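Local coordinates for GDP-L-fucose synthase (Campylobacter jejuni subsp. jejuni serotype O:2, PDB 7M13), which acts as an NADPH-dependent GDP-D-glycero-L-gluco-heptose synthase, an oxidoreductase that supplies an activated sugar for the capsular polysaccharides, at residues V37-Q42 against K57-E62; E62-T67 against N92-N97; L106-S111 against I149-Y154. One frame throughout, in Å; residues are numbered along the deposited sequence.

Contact 1 (V37-Q42 against K57-E62); sequences VLKTRQ and KEEKPE. With NAP (NADP nicotinamide-adenine-dinucleotide phosphate), chain E.
V37, at the end of strand 36-37, faces P61 with their CA atoms 7.6 Å apart, because helix 49-59 stops at E59 and K60, with a positive phi of 47°, turns the chain toward the next strand. V37 is buried, and its beta-branched shape lets it touch two partners at once: V37 CG1 lies 4.4 Å from P61 CB, while V37 CG2 lies 3.8 Å from E59 OE1. The rigid proline ring offers V37 an apolar surface at the looser of these distances. E59 is bent at chi2 (-76°), which brings OE1 beside V37 CG2. That oxygen forms a salt bridge with K10, and E59 OE2 stands 4.1 Å from K39 NZ, too far for a direct salt bridge. A water bridges the two, accepting from K39 NZ at 2.9 Å and donating to E59 OE2. Farther along 37-42, R41 turns to NADP. Its guanidinium stacks offset on the adenine, with NAP C5A 3.4 Å above the R41 plane toward its rim, and meets the 2'-phosphate edge-on: R41 NH2 to NAP O2X is 2.8 Å, and R41 NE to NAP O3X is 3.2 Å and nearly straight (168°). Arginine suits this place because one flat cation can both cover a base and grip a phosphate, consistent with a preference for NADPH. K10 directly, and K39 through water, would be expected to favour the charged form of E59.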
# COMPACT_ATOMS: atom_id res chain seq x y z
N VAL B 37 22.66 17.42 -5.20
CA VAL B 37 21.72 18.39 -4.58
C VAL B 37 21.21 17.71 -3.33
O VAL B 37 20.79 16.51 -3.40
CB VAL B 37 20.64 18.88 -5.56
CG1 VAL B 37 19.86 17.75 -6.20
CG2 VAL B 37 19.70 19.87 -4.88
N LEU B 38 21.34 18.40 -2.22
CA LEU B 38 21.15 17.89 -0.85
C LEU B 38 20.25 18.88 -0.12
O LEU B 38 20.53 20.07 -0.16
CB LEU B 38 22.52 17.74 -0.18
CG LEU B 38 23.58 16.95 -0.93
CD1 LEU B 38 24.90 17.02 -0.17
CD2 LEU B 38 23.17 15.49 -1.14
N LYS B 39 19.15 18.42 0.46
CA LYS B 39 18.22 19.26 1.24
C LYS B 39 18.04 18.65 2.63
O LYS B 39 17.66 17.47 2.74
CB LYS B 39 16.89 19.40 0.51
CG LYS B 39 16.98 20.06 -0.84
CD LYS B 39 17.27 21.55 -0.73
CE LYS B 39 17.22 22.24 -2.08
NZ LYS B 39 17.64 23.66 -1.99
N THR B 40 18.24 19.44 3.69
CA THR B 40 17.88 19.00 5.05
C THR B 40 16.35 18.96 5.16
O THR B 40 15.67 19.57 4.31
CB THR B 40 18.47 19.92 6.11
OG1 THR B 40 17.82 21.18 5.93
CG2 THR B 40 19.98 20.07 5.98
N ARG B 41 15.86 18.29 6.19
CA ARG B 41 14.41 18.25 6.53
C ARG B 41 13.91 19.69 6.70
O ARG B 41 12.80 19.98 6.24
CB ARG B 41 14.19 17.42 7.80
CG ARG B 41 12.75 17.46 8.28
CD ARG B 41 12.54 16.85 9.65
NE ARG B 41 13.01 15.48 9.80
CZ ARG B 41 12.23 14.40 9.76
NH1 ARG B 41 10.95 14.49 9.50
NH2 ARG B 41 12.75 13.20 9.94
N GLN B 42 14.71 20.56 7.32
CA GLN B 42 14.33 21.98 7.55
C GLN B 42 14.15 22.68 6.20
O GLN B 42 13.25 23.54 6.09
CB GLN B 42 15.37 22.63 8.46
CG GLN B 42 15.32 22.11 9.89
CD GLN B 42 15.82 20.70 10.10
OE1 GLN B 42 15.28 19.95 10.93
NE2 GLN B 42 16.86 20.29 9.39
N LYS B 57 10.65 20.89 -9.62
CA LYS B 57 10.49 21.86 -10.74
C LYS B 57 11.67 22.84 -10.74
O LYS B 57 12.14 23.20 -11.84
CB LYS B 57 9.13 22.56 -10.61
CG LYS B 57 8.55 23.13 -11.90
CD LYS B 57 8.26 22.10 -12.99
CE LYS B 57 7.15 21.11 -12.68
NZ LYS B 57 6.74 20.35 -13.89
N GLU B 58 12.19 23.21 -9.56
CA GLU B 58 13.33 24.18 -9.48
C GLU B 58 14.66 23.50 -9.82
O GLU B 58 15.51 24.09 -10.54
CB GLU B 58 13.37 24.81 -8.08
CG GLU B 58 14.59 25.68 -7.79
CD GLU B 58 14.76 26.90 -8.67
OE1 GLU B 58 13.81 27.25 -9.40
OE2 GLU B 58 15.89 27.46 -8.64
N GLU B 59 14.91 22.31 -9.27
CA GLU B 59 16.26 21.71 -9.28
C GLU B 59 16.41 20.72 -10.44
O GLU B 59 17.56 20.50 -10.88
CB GLU B 59 16.57 21.05 -7.95
CG GLU B 59 16.67 22.03 -6.81
CD GLU B 59 17.95 22.84 -6.78
OE1 GLU B 59 18.90 22.48 -7.48
OE2 GLU B 59 17.98 23.86 -6.05
N LYS B 60 15.32 20.10 -10.92
CA LYS B 60 15.35 19.16 -12.07
C LYS B 60 16.50 18.16 -11.92
O LYS B 60 17.28 17.97 -12.87
CB LYS B 60 15.46 19.94 -13.38
CG LYS B 60 14.30 20.88 -13.68
CD LYS B 60 13.02 20.14 -13.98
CE LYS B 60 11.96 21.05 -14.56
NZ LYS B 60 10.73 20.29 -14.91
N PRO B 61 16.60 17.41 -10.80
CA PRO B 61 17.61 16.36 -10.70
C PRO B 61 17.44 15.31 -11.80
O PRO B 61 16.35 15.01 -12.26
CB PRO B 61 17.41 15.78 -9.29
CG PRO B 61 15.95 16.02 -9.01
CD PRO B 61 15.63 17.34 -9.68
N GLU B 62 18.56 14.72 -12.23
CA GLU B 62 18.57 13.70 -13.30
C GLU B 62 18.50 12.29 -12.70
O GLU B 62 17.95 11.44 -13.35
CB GLU B 62 19.87 13.85 -14.10
CG GLU B 62 19.94 15.15 -14.89
CD GLU B 62 21.24 15.25 -15.66
OE1 GLU B 62 21.37 14.55 -16.70
OE2 GLU B 62 22.11 16.00 -15.18
PA NAP E . 18.14 6.91 8.49
O1A NAP E . 17.06 6.60 9.48
O2A NAP E . 19.57 6.83 8.99
O5B NAP E . 17.98 8.34 7.87
C5B NAP E . 16.72 8.77 7.35
C4B NAP E . 16.89 10.19 6.92
O4B NAP E . 15.65 10.60 6.31
C3B NAP E . 17.18 11.18 8.06
O3B NAP E . 18.35 11.93 7.77
C2B NAP E . 15.90 12.02 8.13
O2B NAP E . 16.14 13.39 8.45
C1B NAP E . 15.39 11.93 6.70
N9A NAP E . 13.97 12.19 6.63
C8A NAP E . 12.96 11.50 7.23
N7A NAP E . 11.78 12.04 7.08
C5A NAP E . 12.03 13.18 6.33
C6A NAP E . 11.18 14.19 5.86
N6A NAP E . 9.86 14.25 6.10
N1A NAP E . 11.76 15.19 5.16
C2A NAP E . 13.08 15.15 4.94
N3A NAP E . 13.97 14.25 5.35
C4A NAP E . 13.37 13.29 6.06
O3 NAP E . 17.98 5.94 7.24
PN NAP E . 18.84 4.67 6.85
O1N NAP E . 18.97 3.81 8.05
O2N NAP E . 20.05 5.17 6.17
O5D NAP E . 17.87 3.96 5.78
C5D NAP E . 17.98 4.24 4.41
C4D NAP E . 16.97 3.40 3.68
O4D NAP E . 17.28 1.99 3.87
C3D NAP E . 15.52 3.59 4.15
O3D NAP E . 14.61 3.46 3.05
C2D NAP E . 15.37 2.45 5.13
O2D NAP E . 14.02 2.10 5.39
C1D NAP E . 16.14 1.35 4.43
N1N NAP E . 16.54 0.29 5.39
C2N NAP E . 17.37 0.56 6.44
C3N NAP E . 17.65 -0.40 7.35
C7N NAP E . 18.54 -0.17 8.52
O7N NAP E . 18.89 -1.15 9.21
N7N NAP E . 18.94 1.07 8.77
C4N NAP E . 17.12 -1.74 7.19
C5N NAP E . 16.28 -1.96 6.03
C6N NAP E . 15.97 -0.97 5.25
P2B NAP E . 16.40 13.85 9.98
O1X NAP E . 17.82 13.43 10.23
O2X NAP E . 15.40 13.24 10.85
O3X NAP E . 16.22 15.38 9.93
O HOH W 1 16.30 24.49 -4.37

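Contact 2 (E62-T67 against N92-N97); sequences EYVFLT and NNVIHN. With NAP (NADP nicotinamide-adenine-dinucleotide phosphate), chain E.
L66 and V94 meet tip to tip inside a beta-alpha-beta unit of the Rossmann-type domain, where helix 80-100 connects strands 63-66 and 105-111 and packs on their sheet. The local axes of 63-66 and 92-97 run nearly antiparallel, at 164° and 10.2 Å apart, as expected when the connecting helix returns across its sheet. L66 CG is anti to the backbone N (chi1 178°), which carries both methyls out to the helix: L66 CD2 lies 3.9 Å from V94 CG1, and CD1 sits close to both valine methyls. V64 points to the same side of the strand but crosses V94 at a slant, V64 CG1 being 3.9 Å from V94 CG1. That one valine methyl is therefore touched from two directions, roughly at right angles, by L66 and V64. I95 adds a looser touch at the flank, I95 CG1 to L66 CD2 at 4.4 Å, and also touches M150 and C151 of helix 138-158. Branched aliphatic residues suit this buried layer, since they fill it without polar groups to satisfy. Past the strand, T67 O approaches NAP C5D. On the helix, N97 ND2 donates to N93 O over 2.9 Å, in the carbonyl plane and on a lone pair, beside the backbone bond from N97 N.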
# COMPACT_ATOMS: atom_id res chain seq x y z
N GLU B 62 18.56 14.72 -12.23
CA GLU B 62 18.57 13.70 -13.30
C GLU B 62 18.50 12.29 -12.70
O GLU B 62 17.95 11.44 -13.35
CB GLU B 62 19.87 13.85 -14.10
CG GLU B 62 19.94 15.15 -14.89
CD GLU B 62 21.24 15.25 -15.66
OE1 GLU B 62 21.37 14.55 -16.70
OE2 GLU B 62 22.11 16.00 -15.18
N TYR B 63 18.99 12.12 -11.49
CA TYR B 63 19.08 10.81 -10.78
C TYR B 63 18.68 11.06 -9.35
O TYR B 63 19.02 12.10 -8.74
CB TYR B 63 20.50 10.23 -10.87
CG TYR B 63 20.84 9.90 -12.29
CD1 TYR B 63 20.51 8.68 -12.84
CD2 TYR B 63 21.49 10.81 -13.10
CE1 TYR B 63 20.77 8.39 -14.16
CE2 TYR B 63 21.76 10.54 -14.42
CZ TYR B 63 21.40 9.33 -14.97
OH TYR B 63 21.65 9.05 -16.28
N VAL B 64 17.92 10.13 -8.77
CA VAL B 64 17.43 10.23 -7.39
C VAL B 64 17.78 8.96 -6.62
O VAL B 64 17.48 7.83 -7.10
CB VAL B 64 15.91 10.46 -7.39
CG1 VAL B 64 15.37 10.45 -5.97
CG2 VAL B 64 15.53 11.77 -8.10
N PHE B 65 18.39 9.11 -5.45
CA PHE B 65 18.51 8.06 -4.42
C PHE B 65 17.58 8.39 -3.29
O PHE B 65 17.78 9.43 -2.61
CB PHE B 65 19.95 7.89 -3.95
CG PHE B 65 20.92 7.46 -5.01
CD1 PHE B 65 21.19 6.11 -5.21
CD2 PHE B 65 21.68 8.38 -5.72
CE1 PHE B 65 22.09 5.69 -6.17
CE2 PHE B 65 22.59 7.94 -6.67
CZ PHE B 65 22.82 6.60 -6.86
N LEU B 66 16.54 7.59 -3.11
CA LEU B 66 15.50 7.90 -2.12
C LEU B 66 15.83 7.15 -0.83
O LEU B 66 15.44 5.96 -0.72
CB LEU B 66 14.14 7.51 -2.68
CG LEU B 66 12.97 7.73 -1.75
CD1 LEU B 66 13.05 9.10 -1.08
CD2 LEU B 66 11.68 7.51 -2.52
N THR B 67 16.51 7.78 0.11
CA THR B 67 16.89 7.10 1.37
C THR B 67 16.07 7.58 2.56
O THR B 67 16.12 6.92 3.60
CB THR B 67 18.39 7.22 1.72
OG1 THR B 67 18.64 8.45 2.43
CG2 THR B 67 19.27 7.12 0.51
N ASN B 92 5.51 8.64 -2.26
CA ASN B 92 4.60 9.08 -3.34
C ASN B 92 5.10 10.43 -3.86
O ASN B 92 5.15 10.66 -5.08
CB ASN B 92 3.17 9.20 -2.84
CG ASN B 92 2.52 7.86 -2.55
OD1 ASN B 92 3.07 6.82 -2.86
ND2 ASN B 92 1.36 7.95 -1.93
N ASN B 93 5.45 11.33 -2.96
CA ASN B 93 5.87 12.68 -3.39
C ASN B 93 7.15 12.59 -4.23
O ASN B 93 7.22 13.22 -5.30
CB ASN B 93 6.08 13.58 -2.18
CG ASN B 93 4.80 13.99 -1.47
OD1 ASN B 93 3.72 13.93 -2.05
ND2 ASN B 93 4.97 14.41 -0.22
N VAL B 94 8.14 11.81 -3.80
CA VAL B 94 9.43 11.79 -4.54
C VAL B 94 9.26 10.99 -5.83
O VAL B 94 9.70 11.44 -6.88
CB VAL B 94 10.53 11.23 -3.63
CG1 VAL B 94 11.81 10.95 -4.40
CG2 VAL B 94 10.77 12.18 -2.47
N ILE B 95 8.56 9.86 -5.80
CA ILE B 95 8.46 9.01 -7.00
C ILE B 95 7.62 9.75 -8.06
O ILE B 95 8.02 9.84 -9.23
CB ILE B 95 7.91 7.62 -6.68
CG1 ILE B 95 8.91 6.84 -5.82
CG2 ILE B 95 7.58 6.89 -7.97
CD1 ILE B 95 8.31 5.61 -5.17
N HIS B 96 6.45 10.28 -7.68
CA HIS B 96 5.58 10.92 -8.68
C HIS B 96 6.26 12.18 -9.23
O HIS B 96 6.17 12.40 -10.45
CB HIS B 96 4.20 11.24 -8.09
CG HIS B 96 3.30 11.84 -9.09
ND1 HIS B 96 2.80 11.07 -10.09
CD2 HIS B 96 2.84 13.10 -9.27
CE1 HIS B 96 2.03 11.83 -10.86
NE2 HIS B 96 2.03 13.06 -10.39
N ASN B 97 6.85 13.01 -8.37
CA ASN B 97 7.48 14.27 -8.85
C ASN B 97 8.76 13.97 -9.63
O ASN B 97 9.06 14.71 -10.55
CB ASN B 97 7.63 15.31 -7.74
CG ASN B 97 6.26 15.86 -7.41
OD1 ASN B 97 5.70 16.62 -8.22
ND2 ASN B 97 5.63 15.35 -6.35
PA NAP E . 18.14 6.91 8.49
O1A NAP E . 17.06 6.60 9.48
O2A NAP E . 19.57 6.83 8.99
O5B NAP E . 17.98 8.34 7.87
C5B NAP E . 16.72 8.77 7.35
C4B NAP E . 16.89 10.19 6.92
O4B NAP E . 15.65 10.60 6.31
C3B NAP E . 17.18 11.18 8.06
O3B NAP E . 18.35 11.93 7.77
C2B NAP E . 15.90 12.02 8.13
O2B NAP E . 16.14 13.39 8.45
C1B NAP E . 15.39 11.93 6.70
N9A NAP E . 13.97 12.19 6.63
C8A NAP E . 12.96 11.50 7.23
N7A NAP E . 11.78 12.04 7.08
C5A NAP E . 12.03 13.18 6.33
C6A NAP E . 11.18 14.19 5.86
N6A NAP E . 9.86 14.25 6.10
N1A NAP E . 11.76 15.19 5.16
C2A NAP E . 13.08 15.15 4.94
N3A NAP E . 13.97 14.25 5.35
C4A NAP E . 13.37 13.29 6.06
O3 NAP E . 17.98 5.94 7.24
PN NAP E . 18.84 4.67 6.85
O1N NAP E . 18.97 3.81 8.05
O2N NAP E . 20.05 5.17 6.17
O5D NAP E . 17.87 3.96 5.78
C5D NAP E . 17.98 4.24 4.41
C4D NAP E . 16.97 3.40 3.68
O4D NAP E . 17.28 1.99 3.87
C3D NAP E . 15.52 3.59 4.15
O3D NAP E . 14.61 3.46 3.05
C2D NAP E . 15.37 2.45 5.13
O2D NAP E . 14.02 2.10 5.39
C1D NAP E . 16.14 1.35 4.43
N1N NAP E . 16.54 0.29 5.39
C2N NAP E . 17.37 0.56 6.44
C3N NAP E . 17.65 -0.40 7.35
C7N NAP E . 18.54 -0.17 8.52
O7N NAP E . 18.89 -1.15 9.21
N7N NAP E . 18.94 1.07 8.77
C4N NAP E . 17.12 -1.74 7.19
C5N NAP E . 16.28 -1.96 6.03
C6N NAP E . 15.97 -0.97 5.25
P2B NAP E . 16.40 13.85 9.98
O1X NAP E . 17.82 13.43 10.23
O2X NAP E . 15.40 13.24 10.85
O3X NAP E . 16.22 15.38 9.93

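Contact 3 (L106-S111 against I149-Y154); sequences LVFFGS and IMCESY. With NAP (NADP nicotinamide-adenine-dinucleotide phosphate), chain E.
F108 and C151 bring strand 105-111 against helix 138-158, with CA atoms 8.0 Å apart, the nearest pair of the two segments. The helix links the parallel neighbouring strands 105-111 and 162-171 of the Rossmann-type sheet, and T164 of the latter also touches C151. The F108 side chain can be followed outward from the strand. F108 CB meets the thiol first, 4.0 Å from C151 SG. CG is anti to the backbone N (chi1 170°), and of the ring atoms F108 CD2 is nearest to C151 SG, at 4.4 Å, with CE2 and CZ farther away. C151 SG is 5.3 Å from the F108 ring centroid and 57° off its normal, an oblique sulfur-aromatic contact. The F108 side chain also touches L66, and Q91 of helix 80-100; that of K144, an NADP-binding residue, lies close by. L106 CD2 is 4.3 Å from C151 SG, and the sulfur rests over the notch where L106 and F108 adjoin. Cysteine suits this position: it is small enough to let helix and sheet come close, yet its polarisable sulfur still makes contact with the strand's side chains. On the same helix, S153 OG donates to I149 O at 2.7 Å from above the carbonyl plane, while S153 N reaches that oxygen from the opposite face, so a buried hydroxyl is satisfied by its own helix. I149 and E152 pack on Y138 of the second subunit. Toward the cofactor, F109 O accepts a hydrogen bond from K144 NZ and, weakly, one from the ribose hydroxyl O3D of NADP; G110 O lies 3.5 Å from NAP C6N. S111, predicted to matter for catalysis, follows. The chemistry is thus divided: apolar side chains join strand to helix, and the backbone carbonyls of F109 and G110 approach the cofactor.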
# COMPACT_ATOMS: atom_id res chain seq x y z
N LEU B 106 15.83 6.32 -10.71
CA LEU B 106 15.63 6.45 -9.26
C LEU B 106 15.90 5.10 -8.62
O LEU B 106 15.52 4.09 -9.21
CB LEU B 106 14.18 6.90 -9.01
CG LEU B 106 13.74 7.07 -7.55
CD1 LEU B 106 12.69 8.18 -7.45
CD2 LEU B 106 13.17 5.77 -6.99
N VAL B 107 16.55 5.13 -7.46
CA VAL B 107 16.72 3.93 -6.61
C VAL B 107 16.04 4.19 -5.28
O VAL B 107 16.24 5.24 -4.67
CB VAL B 107 18.19 3.59 -6.41
CG1 VAL B 107 18.36 2.54 -5.31
CG2 VAL B 107 18.81 3.13 -7.71
N PHE B 108 15.15 3.29 -4.90
CA PHE B 108 14.40 3.31 -3.63
C PHE B 108 14.89 2.14 -2.79
O PHE B 108 15.19 1.07 -3.34
CB PHE B 108 12.90 3.19 -3.90
CG PHE B 108 12.04 2.97 -2.69
CD1 PHE B 108 12.02 3.90 -1.66
CD2 PHE B 108 11.18 1.89 -2.63
CE1 PHE B 108 11.22 3.71 -0.55
CE2 PHE B 108 10.39 1.70 -1.51
CZ PHE B 108 10.43 2.61 -0.47
N PHE B 109 14.87 2.26 -1.49
CA PHE B 109 15.30 1.17 -0.57
C PHE B 109 14.09 0.61 0.16
O PHE B 109 13.33 1.36 0.83
CB PHE B 109 16.36 1.66 0.39
CG PHE B 109 17.60 2.10 -0.33
CD1 PHE B 109 18.56 1.17 -0.73
CD2 PHE B 109 17.74 3.41 -0.76
CE1 PHE B 109 19.68 1.59 -1.43
CE2 PHE B 109 18.86 3.81 -1.46
CZ PHE B 109 19.82 2.89 -1.81
N GLY B 110 13.90 -0.71 0.06
CA GLY B 110 12.91 -1.43 0.84
C GLY B 110 13.54 -2.11 2.05
O GLY B 110 14.78 -2.10 2.18
N SER B 111 12.70 -2.70 2.87
CA SER B 111 13.06 -3.40 4.12
C SER B 111 12.55 -4.82 4.03
O SER B 111 11.46 -5.03 3.48
CB SER B 111 12.48 -2.67 5.32
OG SER B 111 12.45 -3.51 6.45
N ILE B 149 5.81 -1.35 -5.23
CA ILE B 149 4.77 -1.49 -6.27
C ILE B 149 4.63 -0.17 -7.04
O ILE B 149 4.42 -0.18 -8.29
CB ILE B 149 3.46 -2.02 -5.65
CG1 ILE B 149 3.66 -3.45 -5.10
CG2 ILE B 149 2.32 -1.92 -6.66
CD1 ILE B 149 2.44 -4.07 -4.44
N MET B 150 4.86 0.94 -6.34
CA MET B 150 4.81 2.29 -6.96
C MET B 150 5.91 2.40 -8.02
O MET B 150 5.63 2.91 -9.11
CB MET B 150 5.01 3.38 -5.90
CG MET B 150 3.71 3.87 -5.29
SD MET B 150 2.90 5.13 -6.30
CE MET B 150 4.05 6.50 -6.11
N CYS B 151 7.13 1.93 -7.70
CA CYS B 151 8.25 1.98 -8.65
C CYS B 151 7.89 1.12 -9.87
O CYS B 151 8.01 1.56 -11.02
CB CYS B 151 9.55 1.48 -8.04
SG CYS B 151 10.28 2.60 -6.83
N GLU B 152 7.51 -0.13 -9.63
CA GLU B 152 7.27 -1.08 -10.72
C GLU B 152 6.12 -0.56 -11.58
O GLU B 152 6.14 -0.72 -12.84
CB GLU B 152 6.95 -2.45 -10.14
CG GLU B 152 6.63 -3.49 -11.17
CD GLU B 152 6.28 -4.79 -10.48
OE1 GLU B 152 5.11 -4.91 -9.97
OE2 GLU B 152 7.19 -5.66 -10.42
N SER B 153 5.06 -0.04 -10.95
CA SER B 153 3.86 0.37 -11.72
C SER B 153 4.18 1.57 -12.63
O SER B 153 3.69 1.63 -13.76
CB SER B 153 2.73 0.70 -10.78
OG SER B 153 2.40 -0.44 -9.99
N TYR B 154 5.00 2.51 -12.18
CA TYR B 154 5.49 3.63 -13.02
C TYR B 154 6.32 3.06 -14.17
O TYR B 154 6.18 3.49 -15.35
CB TYR B 154 6.25 4.67 -12.19
CG TYR B 154 5.32 5.71 -11.61
CD1 TYR B 154 4.58 5.45 -10.47
CD2 TYR B 154 5.03 6.87 -12.30
CE1 TYR B 154 3.69 6.38 -9.97
CE2 TYR B 154 4.13 7.80 -11.82
CZ TYR B 154 3.43 7.55 -10.66
OH TYR B 154 2.49 8.43 -10.16
PA NAP E . 18.14 6.91 8.49
O1A NAP E . 17.06 6.60 9.48
O2A NAP E . 19.57 6.83 8.99
O5B NAP E . 17.98 8.34 7.87
C5B NAP E . 16.72 8.77 7.35
C4B NAP E . 16.89 10.19 6.92
O4B NAP E . 15.65 10.60 6.31
C3B NAP E . 17.18 11.18 8.06
O3B NAP E . 18.35 11.93 7.77
C2B NAP E . 15.90 12.02 8.13
O2B NAP E . 16.14 13.39 8.45
C1B NAP E . 15.39 11.93 6.70
N9A NAP E . 13.97 12.19 6.63
C8A NAP E . 12.96 11.50 7.23
N7A NAP E . 11.78 12.04 7.08
C5A NAP E . 12.03 13.18 6.33
C6A NAP E . 11.18 14.19 5.86
N6A NAP E . 9.86 14.25 6.10
N1A NAP E . 11.76 15.19 5.16
C2A NAP E . 13.08 15.15 4.94
N3A NAP E . 13.97 14.25 5.35
C4A NAP E . 13.37 13.29 6.06
O3 NAP E . 17.98 5.94 7.24
PN NAP E . 18.84 4.67 6.85
O1N NAP E . 18.97 3.81 8.05
O2N NAP E . 20.05 5.17 6.17
O5D NAP E . 17.87 3.96 5.78
C5D NAP E . 17.98 4.24 4.41
C4D NAP E . 16.97 3.40 3.68
O4D NAP E . 17.28 1.99 3.87
C3D NAP E . 15.52 3.59 4.15
O3D NAP E . 14.61 3.46 3.05
C2D NAP E . 15.37 2.45 5.13
O2D NAP E . 14.02 2.10 5.39
C1D NAP E . 16.14 1.35 4.43
N1N NAP E . 16.54 0.29 5.39
C2N NAP E . 17.37 0.56 6.44
C3N NAP E . 17.65 -0.40 7.35
C7N NAP E . 18.54 -0.17 8.52
O7N NAP E . 18.89 -1.15 9.21
N7N NAP E . 18.94 1.07 8.77
C4N NAP E . 17.12 -1.74 7.19
C5N NAP E . 16.28 -1.96 6.03
C6N NAP E . 15.97 -0.97 5.25
P2B NAP E . 16.40 13.85 9.98
O1X NAP E . 17.82 13.43 10.23
O2X NAP E . 15.40 13.24 10.85
O3X NAP E . 16.22 15.38 9.93

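Overall arrangement
The three contacts follow one another along the chain, contact 1 closing before contact 2 opens and contact 2 before contact 3. Contacts 1 and 2 share E62, their centres about 10 Å apart, where the turn after helix 49-59 runs into strand 63-66. Contacts 2 and 3 are about 9 Å apart between centres and sit on neighbouring parallel strands, 63-66 and 105-111, with L66 N probably hydrogen-bonded to V107 O, as H96 ND1 is to Y154 OH between their helices; both touch the second subunit. Contacts 1 and 3 lie about 19 Å apart between centres, yet all three reach NADP, through R41, T67 and F109-S111, so residues at and just past the strand ends line the cofactor from adenine to nicotinamide.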